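Local coordinates for probable glutamine synthetase (Pseudomonas aeruginosa, PDB 4HPP), which belongs to the glutamine synthetase family, joining an N-terminal beta domain to a catalytic domain with a magnesium ion and a glutamic acid bound in one pocket, at residues L48-L53 against L417-H422; D200-V205 against T340-A345; A389-A394 against R421-L426. All blocks are in the same frame, centred on the assembly; numbering follows the deposited sequence.

Contact 1: residues L48-L53 against L417-H422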
# COMPACT_ATOMS: atom_id res chain seq x y z
N LEU A 48 6.23 -34.90 -27.63
CA LEU A 48 6.31 -33.43 -27.50
C LEU A 48 7.74 -33.02 -27.34
O LEU A 48 8.47 -33.61 -26.54
CB LEU A 48 5.49 -32.84 -26.35
CG LEU A 48 3.95 -32.81 -26.38
CD1 LEU A 48 3.37 -32.73 -24.97
CD2 LEU A 48 3.35 -31.72 -27.23
N THR A 49 8.11 -32.01 -28.13
CA THR A 49 9.42 -31.37 -28.12
C THR A 49 9.45 -30.35 -26.99
O THR A 49 8.41 -30.03 -26.44
CB THR A 49 9.72 -30.62 -29.46
OG1 THR A 49 8.70 -29.66 -29.71
CG2 THR A 49 9.81 -31.59 -30.62
N PRO A 50 10.64 -29.79 -26.68
CA PRO A 50 10.58 -28.74 -25.66
C PRO A 50 9.61 -27.58 -25.97
O PRO A 50 9.10 -26.94 -25.05
CB PRO A 50 12.03 -28.27 -25.58
CG PRO A 50 12.84 -29.51 -25.89
CD PRO A 50 12.02 -30.28 -26.90
N GLN A 51 9.33 -27.35 -27.24
CA GLN A 51 8.51 -26.21 -27.64
C GLN A 51 7.04 -26.58 -27.69
O GLN A 51 6.22 -25.82 -28.18
CB GLN A 51 8.99 -25.62 -28.97
CG GLN A 51 10.43 -25.12 -28.92
CD GLN A 51 11.46 -26.25 -28.99
OE1 GLN A 51 11.14 -27.41 -29.33
NE2 GLN A 51 12.71 -25.92 -28.64
N ASP A 52 6.75 -27.77 -27.18
CA ASP A 52 5.38 -28.27 -27.02
C ASP A 52 4.67 -28.69 -28.29
O ASP A 52 3.44 -28.73 -28.34
CB ASP A 52 4.52 -27.32 -26.14
CG ASP A 52 4.66 -27.62 -24.61
OD1 ASP A 52 5.30 -28.67 -24.27
OD2 ASP A 52 4.15 -26.82 -23.80
N LEU A 53 5.45 -29.02 -29.32
CA LEU A 53 4.87 -29.44 -30.61
C LEU A 53 5.14 -30.90 -30.85
O LEU A 53 6.18 -31.43 -30.48
CB LEU A 53 5.37 -28.56 -31.79
CG LEU A 53 4.63 -27.20 -31.79
CD1 LEU A 53 5.47 -26.03 -32.30
CD2 LEU A 53 3.26 -27.28 -32.48
N LEU A 417 14.39 -40.10 -31.31
CA LEU A 417 15.11 -39.64 -32.49
C LEU A 417 14.29 -38.73 -33.37
O LEU A 417 14.80 -37.77 -33.94
CB LEU A 417 15.55 -40.83 -33.33
CG LEU A 417 16.85 -41.54 -32.98
CD1 LEU A 417 17.06 -42.59 -34.05
CD2 LEU A 417 18.05 -40.58 -32.90
N ALA A 418 13.00 -39.02 -33.49
CA ALA A 418 12.11 -38.16 -34.27
C ALA A 418 11.77 -36.88 -33.55
O ALA A 418 11.83 -35.76 -34.14
CB ALA A 418 10.86 -38.89 -34.64
N MET A 419 11.44 -37.03 -32.26
CA MET A 419 11.11 -35.85 -31.48
C MET A 419 12.25 -34.81 -31.46
O MET A 419 11.99 -33.62 -31.39
CB MET A 419 10.68 -36.20 -30.07
CG MET A 419 10.40 -34.95 -29.25
SD MET A 419 11.81 -34.32 -28.32
CE MET A 419 11.80 -35.55 -26.98
N LYS A 420 13.50 -35.25 -31.52
CA LYS A 420 14.61 -34.30 -31.39
C LYS A 420 14.96 -33.59 -32.71
O LYS A 420 15.24 -32.38 -32.73
CB LYS A 420 15.84 -35.00 -30.79
CG LYS A 420 15.80 -35.32 -29.30
CD LYS A 420 15.86 -34.04 -28.46
CE LYS A 420 15.53 -34.35 -27.01
NZ LYS A 420 15.51 -33.05 -26.29
N ARG A 421 14.94 -34.34 -33.81
CA ARG A 421 15.01 -33.74 -35.15
C ARG A 421 14.05 -32.55 -35.22
O ARG A 421 14.40 -31.42 -35.73
CB ARG A 421 14.56 -34.77 -36.21
CG ARG A 421 15.57 -35.85 -36.55
CD ARG A 421 16.94 -35.23 -36.91
NE ARG A 421 17.99 -36.25 -36.87
CZ ARG A 421 19.30 -36.00 -36.88
NH1 ARG A 421 19.73 -34.76 -36.93
NH2 ARG A 421 20.16 -37.01 -36.84
N HIS A 422 12.85 -32.85 -34.69
CA HIS A 422 11.77 -31.93 -34.68
C HIS A 422 12.07 -30.77 -33.77
O HIS A 422 11.81 -29.59 -34.11
CB HIS A 422 10.47 -32.62 -34.34
CG HIS A 422 9.28 -31.69 -34.38
ND1 HIS A 422 8.12 -31.98 -33.78
CD2 HIS A 422 9.13 -30.43 -34.97
CE1 HIS A 422 7.26 -30.95 -33.97
NE2 HIS A 422 7.89 -30.01 -34.71
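The methyl of Thr-49 lies in the angle between Met-419 and His-422, its CG2 3.1 Å from the carbonyl O of Met-419 and 3.6 Å from ND1 of His-422. This is a type I beta turn, Thr-49 to Asp-52, packed against the flank of helix 410-427, and it joins a loop of the glutamine synthetase N-terminal domain to a helix of the catalytic domain. Met-419 and His-422 stand one turn apart and both point at the loop. In Met-419, CG is anti to the backbone N (chi1 177°), which brings it 3.6 Å from the carbonyl O of Leu-48, and the bend at chi2 (-92°) puts SD 3.8 Å from Thr-49 CA. The same sulphur reaches Pro-50, whose CD is 4.3 Å away. NZ of Lys-420 comes only loosely near the proline ring; the ammonium is in a salt bridge with Glu-423 and hydrogen-bonded to the carbonyl of Pro-283. On the far side of the turn, Asp-52 pairs with Arg-22 and bonds to Ala-147 N of a neighbouring subunit, placing the loop close to a subunit interface. The loop is also held from within: Leu-53 O accepts from both the backbone N and the hydroxyl of Thr-49, the OG1 bond being 3.2 Å long and lying in the carbonyl plane, on a lone pair. Next to this doubly gripped oxygen, CB of Leu-53 meets the His-422 imidazole, 3.7 Å from CE1.

Contact 2: residues D200-V205 against T340-A345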
# COMPACT_ATOMS: atom_id res chain seq x y z
N ASP A 200 14.70 -40.55 -9.48
CA ASP A 200 13.54 -39.87 -8.85
C ASP A 200 14.01 -38.66 -8.05
O ASP A 200 13.40 -37.56 -8.13
CB ASP A 200 12.75 -40.81 -7.96
CG ASP A 200 12.11 -41.96 -8.73
OD1 ASP A 200 11.50 -42.84 -8.07
OD2 ASP A 200 12.21 -42.01 -9.99
N ARG A 201 15.12 -38.85 -7.33
CA ARG A 201 15.71 -37.73 -6.55
C ARG A 201 16.07 -36.55 -7.48
O ARG A 201 15.71 -35.39 -7.20
CB ARG A 201 16.88 -38.23 -5.72
CG ARG A 201 17.46 -37.27 -4.71
CD ARG A 201 18.22 -38.08 -3.66
NE ARG A 201 17.27 -38.79 -2.79
CZ ARG A 201 17.54 -39.49 -1.67
NH1 ARG A 201 18.75 -39.61 -1.19
NH2 ARG A 201 16.54 -40.05 -1.02
N ALA A 202 16.69 -36.85 -8.61
CA ALA A 202 17.07 -35.78 -9.50
C ALA A 202 15.78 -35.03 -9.86
O ALA A 202 15.72 -33.82 -9.73
CB ALA A 202 17.75 -36.34 -10.71
N VAL A 203 14.70 -35.74 -10.19
CA VAL A 203 13.44 -35.05 -10.56
C VAL A 203 12.89 -34.24 -9.36
O VAL A 203 12.60 -33.03 -9.49
CB VAL A 203 12.36 -36.02 -11.10
CG1 VAL A 203 10.98 -35.34 -11.19
CG2 VAL A 203 12.78 -36.62 -12.43
N ASN A 204 12.76 -34.90 -8.21
CA ASN A 204 12.34 -34.26 -6.98
C ASN A 204 13.14 -33.01 -6.64
O ASN A 204 12.55 -31.96 -6.30
CB ASN A 204 12.52 -35.20 -5.80
CG ASN A 204 11.61 -36.38 -5.85
OD1 ASN A 204 10.56 -36.36 -6.47
ND2 ASN A 204 12.00 -37.42 -5.17
N VAL A 205 14.46 -33.09 -6.71
CA VAL A 205 15.27 -31.87 -6.48
C VAL A 205 14.88 -30.71 -7.43
O VAL A 205 14.87 -29.54 -7.01
CB VAL A 205 16.80 -32.11 -6.55
CG1 VAL A 205 17.55 -30.81 -6.65
CG2 VAL A 205 17.29 -32.92 -5.35
N THR A 340 17.88 -32.77 -19.47
CA THR A 340 17.65 -34.24 -19.55
C THR A 340 16.44 -34.78 -18.81
O THR A 340 15.83 -34.08 -18.04
CB THR A 340 18.81 -35.04 -18.93
OG1 THR A 340 18.97 -34.63 -17.56
CG2 THR A 340 20.04 -34.78 -19.75
N CYS A 341 16.11 -36.03 -19.10
CA CYS A 341 15.21 -36.83 -18.28
C CYS A 341 16.04 -37.71 -17.30
O CYS A 341 16.58 -38.73 -17.67
CB CYS A 341 14.24 -37.62 -19.18
SG CYS A 341 13.51 -39.04 -18.32
N PRO A 342 16.17 -37.31 -16.03
CA PRO A 342 17.06 -38.08 -15.09
C PRO A 342 17.16 -39.61 -15.32
O PRO A 342 18.26 -40.17 -15.37
CB PRO A 342 16.46 -37.77 -13.72
CG PRO A 342 15.84 -36.42 -13.88
CD PRO A 342 15.57 -36.13 -15.35
N HIS A 343 16.02 -40.28 -15.48
CA HIS A 343 15.93 -41.73 -15.80
C HIS A 343 16.48 -42.14 -17.09
O HIS A 343 17.11 -43.18 -17.15
CB HIS A 343 14.51 -42.12 -15.83
CG HIS A 343 13.76 -41.66 -14.63
ND1 HIS A 343 13.08 -40.51 -14.61
CD2 HIS A 343 13.63 -42.22 -13.36
CE1 HIS A 343 12.53 -40.34 -13.38
NE2 HIS A 343 12.87 -41.40 -12.63
N LEU A 344 16.23 -41.36 -18.15
CA LEU A 344 16.79 -41.69 -19.45
C LEU A 344 18.30 -41.47 -19.46
O LEU A 344 19.08 -42.30 -19.91
CB LEU A 344 16.06 -40.94 -20.58
CG LEU A 344 16.62 -41.13 -21.99
CD1 LEU A 344 16.40 -42.58 -22.40
CD2 LEU A 344 16.01 -40.17 -23.00
N ALA A 345 18.71 -40.35 -18.89
CA ALA A 345 20.12 -40.02 -18.83
C ALA A 345 20.88 -41.05 -18.03
O ALA A 345 21.87 -41.57 -18.54
CB ALA A 345 20.31 -38.63 -18.27
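A nearly linear imidazole-carboxylate bond ties two helices together in a buried contact: NE2 of His-343 donates to OD2 of Asp-200 at 2.8 Å with an N-H...O angle of 173°. The carboxylate oxygen sits at the ring edge, almost exactly in the imidazole plane, whereas the nitrogen meets that oxygen nearly along its C-O axis, with the two flat groups turned 62° apart. Neither residue points at its partner from the backbone; the side chains close the gap. For His-343, CG lies beside the backbone N (chi1 -49°), starting the ring on its way to helix 196-216. Beside the polar pair is an apolar layer. Pro-342, in the first turn of helix 342-358, presents its ring to Ala-202 and Val-203: its CB is 3.6 Å from CB of Ala-202, and its CG is 3.4 Å from CG2 of Val-203. That valine methyl also touches the imidazole, 3.8 Å from CE1, thus serving both layers. Cys-341 occupies the N-cap of the second helix, where its SG accepts from the backbone N of Leu-344 at 3.6 Å.

The setting is the core of the glutamine synthetase catalytic domain. Each helix follows a strand of the large mixed sheet that contributes to the binding site, 185-194 with the magnesium ligand Glu-187 and 330-336 with the pocket residue Arg-334. Helix 108-121 adds a third side, its Leu-112 packing on His-343 and its Arg-109 forming a salt bridge with OD1 of Asp-200. The carboxylate is therefore gripped at both oxygens, by a cation and by an imidazole N-H, which probably fixes its rotation and helps offset its charge inside the protein.

Contact 3: residues A389-A394 against R421-L426; sequences ATLGDA and RHELAL
Leu-424 drives one methyl onto the start of helix 391-399, where CD2 lies 3.7 Å from the backbone N of Gly-392 and 4.1 Å from CG of Leu-391. With CG set between backbone N and carbonyl carbon (chi1 68°), the side chain heads for Leu-391. Glycine exposes bare main chain here, and the guanidinium of Arg-421 approaches the same residue, NH1 coming 4.0 Å from Gly-392 CA. Leu-391 completes the first shell: its side chain crosses that of Glu-423 at about a right angle, CD2 4.1 Å from OE1. The contact is thus the junction of two helices of the catalytic domain, the N-terminal turn of helix 391-399 meeting helix 410-427. Thr-390 is the N-cap of that turn, its OG1 accepting from Asp-393 N at 3.2 Å in a nearly straight bond of 169° that caps the turn Leu-424 packs on. Farther along helix 391-399, Asp-396 forms a salt bridge with NH2 of Arg-421 and Gln-399 a hydrogen bond, partners one and two turns beyond Gly-392 that probably help hold the guanidinium there. Glu-423 too has partners outside: OE2 is in a salt bridge with Lys-420, and OE1 accepts from the backbone N of Ala-285. Tyr-288 of helix 288-291 packs on Leu-391.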
# COMPACT_ATOMS: atom_id res chain seq x y z
N ALA A 389 29.19 -31.40 -31.32
CA ALA A 389 29.19 -29.96 -31.12
C ALA A 389 27.82 -29.32 -31.30
O ALA A 389 27.66 -28.15 -31.02
CB ALA A 389 30.20 -29.31 -32.06
N THR A 390 26.83 -30.06 -31.79
CA THR A 390 25.44 -29.58 -31.88
C THR A 390 24.59 -30.79 -31.53
O THR A 390 25.06 -31.92 -31.57
CB THR A 390 25.03 -29.13 -33.32
OG1 THR A 390 25.19 -30.23 -34.22
CG2 THR A 390 25.85 -27.92 -33.82
N LEU A 391 23.32 -30.56 -31.25
CA LEU A 391 22.40 -31.68 -31.12
C LEU A 391 22.39 -32.62 -32.34
O LEU A 391 22.31 -33.89 -32.17
CB LEU A 391 21.00 -31.13 -30.88
CG LEU A 391 20.03 -32.18 -30.44
CD1 LEU A 391 20.64 -33.08 -29.35
CD2 LEU A 391 18.77 -31.43 -30.02
N GLY A 392 22.46 -32.02 -33.55
CA GLY A 392 22.43 -32.77 -34.84
C GLY A 392 23.52 -33.82 -34.90
O GLY A 392 23.28 -35.05 -35.06
N ASP A 393 24.74 -33.32 -34.74
CA ASP A 393 25.91 -34.19 -34.61
C ASP A 393 25.71 -35.21 -33.50
O ASP A 393 26.15 -36.36 -33.67
CB ASP A 393 27.21 -33.38 -34.45
CG ASP A 393 27.36 -32.31 -35.57
OD1 ASP A 393 26.55 -32.35 -36.54
OD2 ASP A 393 28.27 -31.43 -35.49
N ALA A 394 25.02 -34.83 -32.42
CA ALA A 394 24.92 -35.76 -31.29
C ALA A 394 23.97 -36.83 -31.67
O ALA A 394 24.22 -37.97 -31.36
CB ALA A 394 24.52 -35.11 -29.98
N ARG A 421 14.94 -34.34 -33.81
CA ARG A 421 15.01 -33.74 -35.15
C ARG A 421 14.05 -32.55 -35.22
O ARG A 421 14.40 -31.42 -35.73
CB ARG A 421 14.56 -34.77 -36.21
CG ARG A 421 15.57 -35.85 -36.55
CD ARG A 421 16.94 -35.23 -36.91
NE ARG A 421 17.99 -36.25 -36.87
CZ ARG A 421 19.30 -36.00 -36.88
NH1 ARG A 421 19.73 -34.76 -36.93
NH2 ARG A 421 20.16 -37.01 -36.84
N HIS A 422 12.85 -32.85 -34.69
CA HIS A 422 11.77 -31.93 -34.68
C HIS A 422 12.07 -30.77 -33.77
O HIS A 422 11.81 -29.59 -34.11
CB HIS A 422 10.47 -32.62 -34.34
CG HIS A 422 9.28 -31.69 -34.38
ND1 HIS A 422 8.12 -31.98 -33.78
CD2 HIS A 422 9.13 -30.43 -34.97
CE1 HIS A 422 7.26 -30.95 -33.97
NE2 HIS A 422 7.89 -30.01 -34.71
N GLU A 423 12.67 -31.07 -32.62
CA GLU A 423 13.11 -30.01 -31.76
C GLU A 423 14.12 -29.15 -32.54
O GLU A 423 14.00 -27.93 -32.57
CB GLU A 423 13.72 -30.55 -30.47
CG GLU A 423 14.27 -29.43 -29.61
CD GLU A 423 15.08 -29.92 -28.42
OE1 GLU A 423 16.00 -29.17 -28.02
OE2 GLU A 423 14.80 -31.01 -27.89
N LEU A 424 15.10 -29.77 -33.20
CA LEU A 424 16.08 -28.93 -33.91
C LEU A 424 15.52 -28.25 -35.16
O LEU A 424 15.87 -27.10 -35.44
CB LEU A 424 17.45 -29.61 -34.10
CG LEU A 424 17.75 -30.80 -34.98
CD1 LEU A 424 18.23 -30.35 -36.37
CD2 LEU A 424 18.82 -31.64 -34.30
N ALA A 425 14.60 -28.91 -35.87
CA ALA A 425 13.81 -28.17 -36.88
C ALA A 425 13.27 -26.90 -36.22
O ALA A 425 13.51 -25.80 -36.72
CB ALA A 425 12.65 -28.97 -37.50
N LEU A 426 12.59 -27.03 -35.08
CA LEU A 426 11.90 -25.85 -34.59
C LEU A 426 12.83 -24.70 -34.24
O LEU A 426 12.39 -23.55 -34.12
CB LEU A 426 10.96 -26.17 -33.44
CG LEU A 426 9.73 -27.00 -33.81
CD1 LEU A 426 9.20 -27.72 -32.56
CD2 LEU A 426 8.67 -26.12 -34.49

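Overall arrangement
Contacts 1 and 3 use different sides of helix 410-427, which thus meets a loop of the N-terminal domain as well as helix 391-399; their segments overlap at Arg-421 and His-422, and their centres are 10 Å apart. They also touch directly, Thr-49 CG2 lying 3.5 Å from Glu-423 N. Contact 2 stands apart near the middle of the chain, 19 Å from contact 1 and 22 Å from contact 3 between centres, and is nested along the chain within the loop that contact 1 closes. Its helices follow, along the chain, strands bearing residues of the magnesium and glutamic acid site, whereas at contact 1 the side chain of Pro-50 is about 10 Å from a bound calcium ion.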